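Local coordinates for Vpx protein (Simian immunodeficiency virus, PDB 4Z8L) that probably recruits the host restriction factor SAMHD1 to the DCAF1-containing CRL4 ubiquitin ligase, which marks it for degradation, at residues E21-E25 against K67-L71. Residues are numbered along the deposited sequence; the frame is centred on the assembly and turned at random.
Sequences EQWLE and KYRYL
The CD2 methyl of L71 touches both W23 and L24, at the N-terminal part of helix 21-35, where it packs on helix 63-84. The methyl lies 3.6 Å from CH2 of W23, meeting the benzo end of the indole obliquely, while L24 CD1 comes within 3.9 Å of the same L71 CD2. That L24 methyl also reaches the edge of the Y68 ring, near the ring plane, with L24 CD1 4.0 Å from Y68 CD1; the two side chains run at about a right angle. The rings of W23 and Y68 meet only loosely, W23 CZ3 to Y68 CE1 at 4.3 Å, edge to edge, each near the other's ring plane, with no stacking. The other L24 methyl, CD2, brushes the aliphatic CE of K67, at 4.4 Å.

W23 and L24 both leave their helix to one side, and with CG anti to the backbone N (chi1 178° and -166°) their ends swing over to the second helix. The axes of the two short segments stay 11.2 Å apart and are inclined at 51°, a spacing filled by these large apolar groups. K67 NZ lies 6.2 Å from E25 OE2, too far for a salt bridge, and makes a weak, long ion pair with D64. The Y68 hydroxyl hydrogen-bonds an acidic side chain of another protein in the assembly, while W23 packs on an apolar side chain of a different partner protein.

Within the three-helix fold of Vpx, L28 and I31 continue the L71 packing along helix 21-35, and Y70 sets its ring edge-to-face with W48 of helix 45-58.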
loop_
_atom_site.group_PDB
_atom_site.type_symbol
_atom_site.label_atom_id
_atom_site.label_comp_id
_atom_site.label_asym_id
_atom_site.label_seq_id
_atom_site.Cartn_x
_atom_site.Cartn_y
_atom_site.Cartn_z
ATOM N N GLU B 21 -13.344 -17.273 -9.654
ATOM C CA GLU B 21 -13.490 -17.374 -11.112
ATOM C C GLU B 21 -12.810 -16.267 -11.951
ATOM O O GLU B 21 -11.569 -16.088 -11.992
ATOM C CB GLU B 21 -15.014 -17.362 -11.373
ATOM C CG GLU B 21 -15.630 -17.812 -12.698
ATOM C CD GLU B 21 -17.151 -17.643 -12.650
ATOM O OE1 GLU B 21 -17.629 -16.999 -11.689
ATOM O OE2 GLU B 21 -17.860 -18.099 -13.574
ATOM N N GLN B 22 -13.686 -15.506 -12.587
ATOM C CA GLN B 22 -13.356 -14.370 -13.414
ATOM C C GLN B 22 -12.758 -13.263 -12.564
ATOM O O GLN B 22 -12.003 -12.447 -13.065
ATOM C CB GLN B 22 -14.615 -13.911 -14.142
ATOM C CG GLN B 22 -15.237 -15.047 -14.934
ATOM C CD GLN B 22 -16.493 -14.658 -15.674
ATOM O OE1 GLN B 22 -16.547 -13.637 -16.355
ATOM N NE2 GLN B 22 -17.527 -15.478 -15.530
ATOM N N TRP B 23 -13.129 -13.207 -11.288
ATOM C CA TRP B 23 -12.516 -12.243 -10.381
ATOM C C TRP B 23 -11.022 -12.482 -10.265
ATOM O O TRP B 23 -10.231 -11.545 -10.317
ATOM C CB TRP B 23 -13.122 -12.308 -8.983
ATOM C CG TRP B 23 -12.455 -11.345 -8.041
ATOM C CD1 TRP B 23 -12.756 -10.030 -7.879
ATOM C CD2 TRP B 23 -11.340 -11.612 -7.174
ATOM N NE1 TRP B 23 -11.924 -9.462 -6.945
ATOM C CE2 TRP B 23 -11.044 -10.407 -6.503
ATOM C CE3 TRP B 23 -10.579 -12.748 -6.893
ATOM C CZ2 TRP B 23 -10.017 -10.313 -5.565
ATOM C CZ3 TRP B 23 -9.558 -12.649 -5.963
ATOM C CH2 TRP B 23 -9.287 -11.441 -5.311
ATOM N N LEU B 24 -10.643 -13.743 -10.082
ATOM C CA LEU B 24 -9.237 -14.099 -9.957
ATOM C C LEU B 24 -8.538 -13.792 -11.264
ATOM O O LEU B 24 -7.500 -13.118 -11.277
ATOM C CB LEU B 24 -9.057 -15.570 -9.580
ATOM C CG LEU B 24 -7.653 -15.947 -9.092
ATOM C CD1 LEU B 24 -7.294 -15.214 -7.803
ATOM C CD2 LEU B 24 -7.534 -17.453 -8.904
ATOM N N GLU B 25 -9.107 -14.280 -12.364
ATOM C CA GLU B 25 -8.445 -14.079 -13.650
ATOM C C GLU B 25 -8.277 -12.592 -13.998
ATOM O O GLU B 25 -7.214 -12.166 -14.473
ATOM C CB GLU B 25 -9.227 -14.784 -14.755
ATOM C CG GLU B 25 -8.408 -15.789 -15.530
ATOM C CD GLU B 25 -9.188 -16.432 -16.651
ATOM O OE1 GLU B 25 -10.422 -16.576 -16.515
ATOM O OE2 GLU B 25 -8.561 -16.791 -17.667
ATOM N N LYS B 67 -1.866 -18.863 -7.778
ATOM C CA LYS B 67 -2.132 -17.613 -8.479
ATOM C C LYS B 67 -2.755 -16.592 -7.536
ATOM O O LYS B 67 -2.541 -15.389 -7.683
ATOM C CB LYS B 67 -3.050 -17.846 -9.680
ATOM C CG LYS B 67 -2.365 -18.531 -10.846
ATOM C CD LYS B 67 -3.271 -18.672 -12.061
ATOM C CE LYS B 67 -4.647 -19.188 -11.692
ATOM N NZ LYS B 67 -5.488 -19.353 -12.909
ATOM N N TYR B 68 -3.491 -17.077 -6.541
ATOM C CA TYR B 68 -4.085 -16.200 -5.539
ATOM C C TYR B 68 -3.018 -15.599 -4.632
ATOM O O TYR B 68 -3.026 -14.398 -4.356
ATOM C CB TYR B 68 -5.126 -16.955 -4.714
ATOM C CG TYR B 68 -5.718 -16.138 -3.591
ATOM C CD1 TYR B 68 -6.512 -15.029 -3.853
ATOM C CD2 TYR B 68 -5.486 -16.479 -2.265
ATOM C CE1 TYR B 68 -7.053 -14.280 -2.823
ATOM C CE2 TYR B 68 -6.022 -15.740 -1.232
ATOM C CZ TYR B 68 -6.804 -14.641 -1.516
ATOM O OH TYR B 68 -7.333 -13.903 -0.484
ATOM N N ARG B 69 -2.102 -16.441 -4.166
ATOM C CA ARG B 69 -1.010 -15.981 -3.316
ATOM C C ARG B 69 -0.075 -15.043 -4.085
ATOM O O ARG B 69 0.445 -14.064 -3.527
ATOM C CB ARG B 69 -0.238 -17.175 -2.758
ATOM C CG ARG B 69 -1.059 -18.061 -1.834
ATOM C CD ARG B 69 -1.455 -17.325 -0.562
ATOM N NE ARG B 69 -0.295 -16.831 0.173
ATOM C CZ ARG B 69 0.300 -17.492 1.162
ATOM N NH1 ARG B 69 -0.158 -18.678 1.541
ATOM N NH2 ARG B 69 1.351 -16.967 1.776
ATOM N N TYR B 70 0.122 -15.343 -5.368
ATOM C CA TYR B 70 0.864 -14.458 -6.262
ATOM C C TYR B 70 0.191 -13.096 -6.329
ATOM O O TYR B 70 0.841 -12.052 -6.187
ATOM C CB TYR B 70 0.959 -15.064 -7.665
ATOM C CG TYR B 70 1.437 -14.094 -8.723
ATOM C CD1 TYR B 70 2.780 -13.768 -8.840
ATOM C CD2 TYR B 70 0.539 -13.497 -9.600
ATOM C CE1 TYR B 70 3.218 -12.879 -9.803
ATOM C CE2 TYR B 70 0.966 -12.606 -10.565
ATOM C CZ TYR B 70 2.308 -12.302 -10.663
ATOM O OH TYR B 70 2.740 -11.416 -11.625
ATOM N N LEU B 71 -1.123 -13.130 -6.537
ATOM C CA LEU B 71 -1.951 -11.932 -6.598
ATOM C C LEU B 71 -1.768 -11.076 -5.356
ATOM O O LEU B 71 -1.509 -9.878 -5.449
ATOM C CB LEU B 71 -3.424 -12.321 -6.754
ATOM C CG LEU B 71 -4.488 -11.245 -6.522
ATOM C CD1 LEU B 71 -4.461 -10.187 -7.605
ATOM C CD2 LEU B 71 -5.869 -11.871 -6.417
#